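Local coordinates for protein amidase, hydantoinase/carbamoylase family (Burkholderia ambifaria, PDB 5TP4) that probably hydrolyses N-carbamoyl-L-amino acids as a zinc-dependent amidase of the peptidase M20 family, at residues T33-A42 with L93-R101; A249-I260 with L310-R321. All coordinates share one frame; numbering follows the deposited sequence.

From the N terminus, the chain leaves helix 17-28 and runs through the loop 33-42, which meets the loop 93-101 that follows strand 87-91. Interaction 1 thus closes a loop holding helix 45-60 and three strands, and it ties the loop after helix 17-28 to one that runs past the zinc site. Interaction 2 opens only later: helix 246-262 is followed by strands 269-277 and 288-297, and helix 300-321 then packs back on it through residues 310-321. The two contacts follow in series, neither nesting nor crossing. With centres about 41 Å apart, one belongs to the zinc-binding part of the fold, the other to the helix pair lying on strands 212-229, 269-277, 288-297 and 324-337, at the subunit interface.

Interaction 1: T33-A42 with L93-R101; sequences TPRGGVRRLA and LDTQPEGGR. With EDO (1,2-ethanediol), chain V.
Thr33 and Glu98 meet through a short hydrogen bond, OG1 donating to the syn lone pair of OE2 at 2.7 Å. Glu98 is bent about its CB-CG bond (chi2 65°), which brings its carboxylate back over the loop 33-42. Its OE1 lies 3.2 Å from Arg35 NH1, well out of the guanidinium plane, so this salt bridge rests on charge alone; a water also links OE1 to Arg35 N. Thr33 OG1 in turn accepts from Gly37 N, which fixes the hydroxyl. At the same turn, Arg101 NH1 donates to Gly36 O at 2.9 Å. Val38 and Gly99 form a single antiparallel, hydrogen-bonded bridge. Thr95 OG1 takes the Arg40 N-H at 2.7 Å in a fairly straight bond (162°) and donates to Gln96 O. Arg40 bends at chi3, and its NH2 reaches Leu93 O at 3.0 Å, in the carbonyl plane. Behind this shell, Asp94 holds the backbone N-H groups of Glu137 and Glu138, and Gln96 NE2 binds Glu138 OE1; both glutamates are zinc ligands in a structure of this protein, making 93-101 second shell to the dinuclear M20 site. Val38 and Arg101 rest on helix 17-28, and Leu93 packs between helices 45-60 and 105-121.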
loop_
_atom_site.group_PDB
_atom_site.type_symbol
_atom_site.label_atom_id
_atom_site.label_comp_id
_atom_site.label_asym_id
_atom_site.label_seq_id
_atom_site.Cartn_x
_atom_site.Cartn_y
_atom_site.Cartn_z
ATOM N N THR B 33 -19.036 -4.932 -25.018
ATOM C CA THR B 33 -17.658 -4.453 -24.929
ATOM C C THR B 33 -16.712 -5.431 -25.611
ATOM O O THR B 33 -17.029 -6.618 -25.748
ATOM C CB THR B 33 -17.218 -4.304 -23.466
ATOM O OG1 THR B 33 -17.112 -5.611 -22.873
ATOM C CG2 THR B 33 -18.195 -3.439 -22.646
ATOM N N PRO B 34 -15.514 -4.973 -26.011
ATOM C CA PRO B 34 -14.543 -5.884 -26.655
ATOM C C PRO B 34 -14.205 -7.129 -25.854
ATOM O O PRO B 34 -13.891 -8.168 -26.453
ATOM C CB PRO B 34 -13.310 -4.989 -26.843
ATOM C CG PRO B 34 -13.861 -3.599 -26.948
ATOM C CD PRO B 34 -15.039 -3.575 -26.013
ATOM N N ARG B 35 -14.239 -7.068 -24.526
ATOM C CA ARG B 35 -13.917 -8.223 -23.701
ATOM C C ARG B 35 -15.087 -9.178 -23.535
ATOM O O ARG B 35 -14.937 -10.206 -22.863
ATOM C CB ARG B 35 -13.418 -7.768 -22.324
ATOM C CG ARG B 35 -12.049 -7.076 -22.361
ATOM C CD ARG B 35 -11.399 -7.009 -20.979
ATOM N NE ARG B 35 -12.045 -6.056 -20.072
ATOM C CZ ARG B 35 -11.593 -4.825 -19.830
ATOM N NH1 ARG B 35 -12.243 -4.027 -18.987
ATOM N NH2 ARG B 35 -10.492 -4.387 -20.437
ATOM N N GLY B 36 -16.240 -8.876 -24.118
ATOM C CA GLY B 36 -17.375 -9.759 -24.024
ATOM C C GLY B 36 -18.332 -9.422 -22.909
ATOM O O GLY B 36 -19.212 -10.236 -22.603
ATOM N N GLY B 37 -18.181 -8.250 -22.295
ATOM C CA GLY B 37 -19.082 -7.761 -21.276
ATOM C C GLY B 37 -20.042 -6.740 -21.841
ATOM O O GLY B 37 -20.316 -6.698 -23.045
ATOM N N VAL B 38 -20.568 -5.902 -20.958
ATOM C CA VAL B 38 -21.642 -4.987 -21.311
ATOM C C VAL B 38 -21.344 -3.649 -20.659
ATOM O O VAL B 38 -21.038 -3.588 -19.463
ATOM C CB VAL B 38 -23.015 -5.518 -20.857
ATOM C CG1 VAL B 38 -24.134 -4.485 -21.098
ATOM C CG2 VAL B 38 -23.345 -6.846 -21.553
ATOM N N ARG B 39 -21.433 -2.579 -21.441
ATOM C CA ARG B 39 -21.332 -1.221 -20.917
ATOM C C ARG B 39 -22.602 -0.471 -21.291
ATOM O O ARG B 39 -22.742 -0.022 -22.434
ATOM C CB ARG B 39 -20.106 -0.518 -21.490
ATOM C CG ARG B 39 -19.836 0.851 -20.888
ATOM C CD ARG B 39 -18.699 1.505 -21.643
ATOM N NE ARG B 39 -18.375 2.825 -21.112
ATOM C CZ ARG B 39 -17.317 3.088 -20.346
ATOM N NH1 ARG B 39 -16.463 2.118 -20.029
ATOM N NH2 ARG B 39 -17.107 4.323 -19.904
ATOM N N ARG B 40 -23.518 -0.335 -20.323
ATOM C CA ARG B 40 -24.681 0.540 -20.432
ATOM C C ARG B 40 -24.683 1.400 -19.164
ATOM O O ARG B 40 -25.486 1.199 -18.249
ATOM C CB ARG B 40 -25.984 -0.241 -20.620
ATOM C CG ARG B 40 -26.062 -1.047 -21.922
ATOM C CD ARG B 40 -27.500 -1.590 -22.173
ATOM N NE ARG B 40 -28.023 -2.423 -21.076
ATOM C CZ ARG B 40 -27.913 -3.751 -21.015
ATOM N NH1 ARG B 40 -27.293 -4.429 -21.972
ATOM N NH2 ARG B 40 -28.407 -4.411 -19.970
ATOM N N LEU B 41 -23.787 2.384 -19.119
ATOM C CA LEU B 41 -23.777 3.312 -17.991
ATOM C C LEU B 41 -25.080 4.101 -17.937
ATOM O O LEU B 41 -25.615 4.530 -18.963
ATOM C CB LEU B 41 -22.567 4.256 -18.109
ATOM C CG LEU B 41 -21.254 3.588 -17.690
ATOM C CD1 LEU B 41 -20.048 4.374 -18.177
ATOM C CD2 LEU B 41 -21.222 3.461 -16.188
ATOM N N ALA B 42 -25.598 4.285 -16.720
ATOM C CA ALA B 42 -26.913 4.879 -16.528
ATOM C C ALA B 42 -27.108 6.152 -17.348
ATOM O O ALA B 42 -26.286 7.076 -17.317
ATOM C CB ALA B 42 -27.113 5.163 -15.036
ATOM N N LEU B 93 -31.137 -2.444 -15.469
ATOM C CA LEU B 93 -30.516 -2.666 -16.771
ATOM C C LEU B 93 -29.184 -1.953 -16.906
ATOM O O LEU B 93 -28.398 -2.321 -17.779
ATOM C CB LEU B 93 -31.452 -2.212 -17.890
ATOM C CG LEU B 93 -32.694 -3.108 -18.048
ATOM C CD1 LEU B 93 -33.693 -2.443 -18.995
ATOM C CD2 LEU B 93 -32.312 -4.513 -18.548
ATOM N N ASP B 94 -28.889 -0.971 -16.050
ATOM C CA ASP B 94 -27.616 -0.279 -16.186
ATOM C C ASP B 94 -26.463 -1.126 -15.627
ATOM O O ASP B 94 -26.662 -2.098 -14.887
ATOM C CB ASP B 94 -27.668 1.105 -15.511
ATOM C CG ASP B 94 -27.696 1.040 -13.981
ATOM O OD1 ASP B 94 -28.677 0.506 -13.405
ATOM O OD2 ASP B 94 -26.742 1.574 -13.352
ATOM N N THR B 95 -25.234 -0.755 -16.007
ATOM C CA THR B 95 -24.062 -1.574 -15.701
ATOM C C THR B 95 -22.935 -0.721 -15.147
ATOM O O THR B 95 -22.947 0.513 -15.228
ATOM C CB THR B 95 -23.521 -2.299 -16.951
ATOM O OG1 THR B 95 -22.959 -1.324 -17.855
ATOM C CG2 THR B 95 -24.644 -3.062 -17.675
ATOM N N GLN B 96 -21.923 -1.420 -14.647
ATOM C CA GLN B 96 -20.608 -0.845 -14.409
ATOM C C GLN B 96 -19.943 -0.507 -15.745
ATOM O O GLN B 96 -20.435 -0.898 -16.810
ATOM C CB GLN B 96 -19.756 -1.833 -13.616
ATOM C CG GLN B 96 -20.210 -1.985 -12.186
ATOM C CD GLN B 96 -19.801 -0.799 -11.337
ATOM O OE1 GLN B 96 -18.708 -0.245 -11.510
ATOM N NE2 GLN B 96 -20.679 -0.386 -10.429
ATOM N N PRO B 97 -18.806 0.214 -15.723
ATOM C CA PRO B 97 -18.060 0.442 -16.972
ATOM C C PRO B 97 -17.754 -0.819 -17.757
ATOM O O PRO B 97 -17.770 -0.803 -18.996
ATOM C CB PRO B 97 -16.773 1.114 -16.475
ATOM C CG PRO B 97 -17.221 1.882 -15.300
ATOM C CD PRO B 97 -18.254 1.014 -14.615
ATOM N N GLU B 98 -17.437 -1.902 -17.065
ATOM C CA GLU B 98 -17.208 -3.207 -17.678
ATOM C C GLU B 98 -18.106 -4.197 -16.939
ATOM O O GLU B 98 -17.659 -4.915 -16.044
ATOM C CB GLU B 98 -15.739 -3.581 -17.602
ATOM C CG GLU B 98 -15.400 -4.893 -18.279
ATOM C CD GLU B 98 -15.617 -4.862 -19.783
ATOM O OE1 GLU B 98 -15.109 -3.934 -20.456
ATOM O OE2 GLU B 98 -16.304 -5.776 -20.285
ATOM N N GLY B 99 -19.390 -4.232 -17.321
ATOM C CA GLY B 99 -20.357 -5.037 -16.601
ATOM C C GLY B 99 -20.472 -6.450 -17.159
ATOM O O GLY B 99 -20.051 -6.750 -18.277
ATOM N N GLY B 100 -21.016 -7.347 -16.337
ATOM C CA GLY B 100 -21.305 -8.678 -16.817
ATOM C C GLY B 100 -22.646 -8.747 -17.544
ATOM O O GLY B 100 -23.455 -7.823 -17.529
ATOM N N ARG B 101 -22.848 -9.879 -18.211
ATOM C CA ARG B 101 -24.048 -10.097 -19.008
ATOM C C ARG B 101 -25.243 -10.549 -18.184
ATOM O O ARG B 101 -26.328 -10.718 -18.750
ATOM C CB ARG B 101 -23.738 -11.119 -20.110
ATOM C CG ARG B 101 -22.711 -10.598 -21.116
ATOM C CD ARG B 101 -22.466 -11.573 -22.274
ATOM N NE ARG B 101 -22.307 -12.941 -21.787
ATOM C CZ ARG B 101 -21.175 -13.437 -21.300
ATOM N NH1 ARG B 101 -20.087 -12.679 -21.234
ATOM N NH2 ARG B 101 -21.128 -14.694 -20.882
HETATM C C1 EDO V . -26.207 -14.076 -21.801
HETATM O O1 EDO V . -24.911 -14.393 -22.326
HETATM C C2 EDO V . -27.092 -15.322 -21.810
HETATM O O2 EDO V . -27.569 -15.572 -23.137
HETATM O O HOH W 1 -13.911 -4.596 -23.006
HETATM O O HOH W 2 -24.658 2.553 -14.595
#

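Interaction 2: A249-I260 with L310-R321; sequences ASAQMALELERI and LRDACARVAAAR
Glu256 OE1 is gripped by two arginines, one from each helix. Arg259, one turn further along the same helix, comes side-on with NE and NH2 both directed at this oxygen, the NH2 bond being 2.8 Å long and nearly along the C-O axis. Arg316 NH2 reaches it at 3.0 Å from above the carboxylate plane. The two guanidinium groups approach to 3.8 Å between Arg259 NH2 and Arg316 NH2, and the shared carboxylate probably offsets their like charges. Glu256 bends at chi2 (-72°), which carries its carboxylate over Ala313 towards Arg316.

A second polar link lies near the other end: Arg321 NE donates to Gln252 OE1 at 2.7 Å, with the oxygen in the guanidinium plane and the amide turned almost perpendicular to it. The extended Gln252 chain, CG opposite the backbone N (chi1 -173°), delivers the oxygen there.

Between these links Val317 enters as a knob among Ala249, Gln252, Met253 and Glu256. Met253 CG lies 3.7 Å from Cys314 SG, while Ile260 CD1 packs 4.0 Å from Ala313 CB. The helix segments run roughly antiparallel, their directions 148° apart, with axes 9.5 Å apart.

This is a helix pair laid on one face of a sheet, consistent with the smaller domain of M20 enzymes, which often carries the dimer interface. Arg321 NH1 also forms a salt bridge with Glu258 of the second subunit, and Leu255 meets its own counterpart there, so helix 246-262 lines the dimer interface. Underneath, Met253 and Cys314 rest on strand 324-337, and Leu257 on strands 269-277 and 288-297.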
loop_
_atom_site.group_PDB
_atom_site.type_symbol
_atom_site.label_atom_id
_atom_site.label_comp_id
_atom_site.label_asym_id
_atom_site.label_seq_id
_atom_site.Cartn_x
_atom_site.Cartn_y
_atom_site.Cartn_z
ATOM N N ALA B 249 3.702 -4.108 13.595
ATOM C CA ALA B 249 2.536 -3.927 14.463
ATOM C C ALA B 249 1.241 -4.107 13.678
ATOM O O ALA B 249 0.314 -4.795 14.130
ATOM C CB ALA B 249 2.571 -2.547 15.122
ATOM N N SER B 250 1.170 -3.504 12.491
ATOM C CA SER B 250 -0.022 -3.622 11.664
ATOM C C SER B 250 -0.263 -5.052 11.255
ATOM O O SER B 250 -1.412 -5.478 11.087
ATOM C CB SER B 250 0.108 -2.753 10.410
ATOM O OG SER B 250 0.084 -1.370 10.742
ATOM N N ALA B 251 0.818 -5.787 10.979
ATOM C CA ALA B 251 0.677 -7.183 10.613
ATOM C C ALA B 251 0.101 -7.993 11.762
ATOM O O ALA B 251 -0.786 -8.828 11.552
ATOM C CB ALA B 251 2.036 -7.743 10.169
ATOM N N GLN B 252 0.563 -7.744 12.995
ATOM C CA GLN B 252 -0.021 -8.480 14.113
ATOM C C GLN B 252 -1.481 -8.108 14.302
ATOM O O GLN B 252 -2.311 -8.968 14.642
ATOM C CB GLN B 252 0.750 -8.243 15.407
ATOM C CG GLN B 252 0.199 -9.153 16.488
ATOM C CD GLN B 252 0.959 -9.077 17.760
ATOM O OE1 GLN B 252 1.857 -8.257 17.905
ATOM N NE2 GLN B 252 0.603 -9.933 18.714
ATOM N N MET B 253 -1.818 -6.835 14.100
ATOM C CA MET B 253 -3.224 -6.460 14.234
ATOM C C MET B 253 -4.076 -7.178 13.196
ATOM O O MET B 253 -5.223 -7.548 13.473
ATOM C CB MET B 253 -3.389 -4.953 14.101
ATOM C CG MET B 253 -2.725 -4.170 15.208
ATOM S SD MET B 253 -2.790 -2.385 14.861
ATOM C CE MET B 253 -1.643 -1.762 16.083
ATOM N N ALA B 254 -3.550 -7.348 11.977
ATOM C CA ALA B 254 -4.308 -8.084 10.966
ATOM C C ALA B 254 -4.607 -9.498 11.432
ATOM O O ALA B 254 -5.709 -10.015 11.210
ATOM C CB ALA B 254 -3.531 -8.118 9.638
ATOM N N LEU B 255 -3.635 -10.151 12.068
ATOM C CA LEU B 255 -3.867 -11.521 12.507
ATOM C C LEU B 255 -4.791 -11.559 13.724
ATOM O O LEU B 255 -5.540 -12.536 13.905
ATOM C CB LEU B 255 -2.517 -12.205 12.754
ATOM C CG LEU B 255 -1.630 -12.367 11.485
ATOM C CD1 LEU B 255 -0.476 -13.356 11.707
ATOM C CD2 LEU B 255 -2.442 -12.812 10.248
ATOM N N GLU B 256 -4.787 -10.497 14.544
ATOM C CA GLU B 256 -5.806 -10.381 15.590
ATOM C C GLU B 256 -7.184 -10.276 14.974
ATOM O O GLU B 256 -8.142 -10.873 15.466
ATOM C CB GLU B 256 -5.555 -9.161 16.472
ATOM C CG GLU B 256 -4.289 -9.196 17.286
ATOM C CD GLU B 256 -4.335 -10.189 18.437
ATOM O OE1 GLU B 256 -5.442 -10.480 18.957
ATOM O OE2 GLU B 256 -3.242 -10.657 18.830
ATOM N N LEU B 257 -7.301 -9.505 13.899
ATOM C CA LEU B 257 -8.586 -9.389 13.228
ATOM C C LEU B 257 -9.040 -10.744 12.699
ATOM O O LEU B 257 -10.213 -11.119 12.846
ATOM C CB LEU B 257 -8.481 -8.366 12.096
ATOM C CG LEU B 257 -9.725 -8.256 11.216
ATOM C CD1 LEU B 257 -10.928 -7.905 12.113
ATOM C CD2 LEU B 257 -9.531 -7.213 10.091
ATOM N N GLU B 258 -8.116 -11.496 12.087
ATOM C CA GLU B 258 -8.458 -12.838 11.622
ATOM C C GLU B 258 -8.981 -13.708 12.761
ATOM O O GLU B 258 -9.960 -14.448 12.586
ATOM C CB GLU B 258 -7.227 -13.470 10.960
ATOM C CG GLU B 258 -7.569 -14.553 10.009
ATOM C CD GLU B 258 -6.350 -14.976 9.198
ATOM O OE1 GLU B 258 -5.219 -14.866 9.717
ATOM O OE2 GLU B 258 -6.547 -15.386 8.048
ATOM N N ARG B 259 -8.370 -13.609 13.945
ATOM C CA ARG B 259 -8.828 -14.404 15.083
ATOM C C ARG B 259 -10.206 -13.947 15.561
ATOM O O ARG B 259 -11.062 -14.776 15.882
ATOM C CB ARG B 259 -7.815 -14.333 16.228
ATOM C CG ARG B 259 -8.366 -14.887 17.545
ATOM C CD ARG B 259 -7.507 -14.533 18.758
ATOM N NE ARG B 259 -7.392 -13.088 18.947
ATOM C CZ ARG B 259 -8.312 -12.337 19.545
ATOM N NH1 ARG B 259 -9.420 -12.898 20.012
ATOM N NH2 ARG B 259 -8.127 -11.027 19.677
ATOM N N ILE B 260 -10.430 -12.637 15.633
ATOM C CA ILE B 260 -11.739 -12.120 16.041
ATOM C C ILE B 260 -12.835 -12.618 15.103
ATOM O O ILE B 260 -13.893 -13.072 15.555
ATOM C CB ILE B 260 -11.697 -10.580 16.125
ATOM C CG1 ILE B 260 -10.832 -10.168 17.323
ATOM C CG2 ILE B 260 -13.102 -9.984 16.225
ATOM C CD1 ILE B 260 -10.361 -8.737 17.274
ATOM N N LEU B 310 -11.858 -5.520 18.017
ATOM C CA LEU B 310 -10.702 -5.077 17.240
ATOM C C LEU B 310 -10.037 -3.870 17.894
ATOM O O LEU B 310 -8.813 -3.794 17.992
ATOM C CB LEU B 310 -11.142 -4.758 15.818
ATOM C CG LEU B 310 -10.035 -4.206 14.916
ATOM C CD1 LEU B 310 -8.971 -5.271 14.712
ATOM C CD2 LEU B 310 -10.615 -3.746 13.578
ATOM N N ARG B 311 -10.827 -2.930 18.398
ATOM C CA ARG B 311 -10.208 -1.795 19.061
ATOM C C ARG B 311 -9.414 -2.243 20.275
ATOM O O ARG B 311 -8.298 -1.759 20.507
ATOM C CB ARG B 311 -11.277 -0.776 19.466
ATOM C CG ARG B 311 -11.985 -0.156 18.284
ATOM C CD ARG B 311 -13.130 0.772 18.759
ATOM N NE ARG B 311 -13.734 1.471 17.620
ATOM C CZ ARG B 311 -13.239 2.584 17.081
ATOM N NH1 ARG B 311 -12.125 3.132 17.571
ATOM N NH2 ARG B 311 -13.847 3.140 16.046
ATOM N N ASP B 312 -9.977 -3.164 21.066
ATOM C CA ASP B 312 -9.277 -3.669 22.247
ATOM C C ASP B 312 -7.993 -4.381 21.836
ATOM O O ASP B 312 -6.930 -4.177 22.442
ATOM C CB ASP B 312 -10.169 -4.632 23.028
ATOM C CG ASP B 312 -11.429 -3.963 23.597
ATOM O OD1 ASP B 312 -11.429 -2.733 23.815
ATOM O OD2 ASP B 312 -12.419 -4.680 23.849
ATOM N N ALA B 313 -8.086 -5.245 20.828
ATOM C CA ALA B 313 -6.921 -6.022 20.397
ATOM C C ALA B 313 -5.821 -5.120 19.867
ATOM O O ALA B 313 -4.639 -5.304 20.192
ATOM C CB ALA B 313 -7.323 -7.043 19.330
ATOM N N CYS B 314 -6.180 -4.167 18.999
ATOM C CA CYS B 314 -5.168 -3.264 18.465
ATOM C C CYS B 314 -4.521 -2.434 19.563
ATOM O O CYS B 314 -3.322 -2.145 19.501
ATOM C CB CYS B 314 -5.784 -2.365 17.393
ATOM S SG CYS B 314 -6.228 -3.263 15.895
ATOM N N ALA B 315 -5.298 -2.007 20.565
ATOM C CA ALA B 315 -4.689 -1.287 21.674
ATOM C C ALA B 315 -3.640 -2.144 22.370
ATOM O O ALA B 315 -2.570 -1.649 22.733
ATOM C CB ALA B 315 -5.758 -0.855 22.674
ATOM N N ARG B 316 -3.939 -3.432 22.574
ATOM C CA ARG B 316 -3.002 -4.321 23.262
ATOM C C ARG B 316 -1.738 -4.522 22.435
ATOM O O ARG B 316 -0.619 -4.447 22.963
ATOM C CB ARG B 316 -3.679 -5.661 23.549
ATOM C CG ARG B 316 -2.748 -6.731 24.089
ATOM C CD ARG B 316 -3.516 -7.970 24.581
ATOM N NE ARG B 316 -4.565 -8.417 23.658
ATOM C CZ ARG B 316 -4.347 -9.068 22.511
ATOM N NH1 ARG B 316 -3.105 -9.348 22.109
ATOM N NH2 ARG B 316 -5.380 -9.428 21.754
ATOM N N VAL B 317 -1.898 -4.764 21.131
ATOM C CA VAL B 317 -0.741 -4.903 20.238
ATOM C C VAL B 317 0.099 -3.642 20.265
ATOM O O VAL B 317 1.333 -3.700 20.352
ATOM C CB VAL B 317 -1.192 -5.231 18.799
ATOM C CG1 VAL B 317 0.007 -5.113 17.787
ATOM C CG2 VAL B 317 -1.796 -6.613 18.759
ATOM N N ALA B 318 -0.551 -2.483 20.197
ATOM C CA ALA B 318 0.205 -1.234 20.135
ATOM C C ALA B 318 1.008 -1.017 21.413
ATOM O O ALA B 318 2.166 -0.592 21.359
ATOM C CB ALA B 318 -0.742 -0.052 19.887
ATOM N N ALA B 319 0.417 -1.331 22.568
ATOM C CA ALA B 319 1.119 -1.139 23.835
ATOM C C ALA B 319 2.304 -2.082 23.951
ATOM O O ALA B 319 3.353 -1.715 24.491
ATOM C CB ALA B 319 0.160 -1.340 24.997
ATOM N N ALA B 320 2.159 -3.295 23.432
ATOM C CA ALA B 320 3.246 -4.262 23.519
ATOM C C ALA B 320 4.418 -3.875 22.631
ATOM O O ALA B 320 5.568 -4.217 22.936
ATOM C CB ALA B 320 2.720 -5.650 23.150
ATOM N N ARG B 321 4.155 -3.191 21.526
ATOM C CA ARG B 321 5.169 -2.867 20.535
ATOM C C ARG B 321 5.636 -1.417 20.609
ATOM O O ARG B 321 6.494 -1.024 19.815
ATOM C CB ARG B 321 4.629 -3.167 19.127
ATOM C CG ARG B 321 4.442 -4.650 18.872
ATOM C CD ARG B 321 3.734 -4.940 17.562
ATOM N NE ARG B 321 3.752 -6.368 17.318
ATOM C CZ ARG B 321 4.745 -7.001 16.686
ATOM N NH1 ARG B 321 5.780 -6.317 16.199
ATOM N NH2 ARG B 321 4.692 -8.315 16.532
#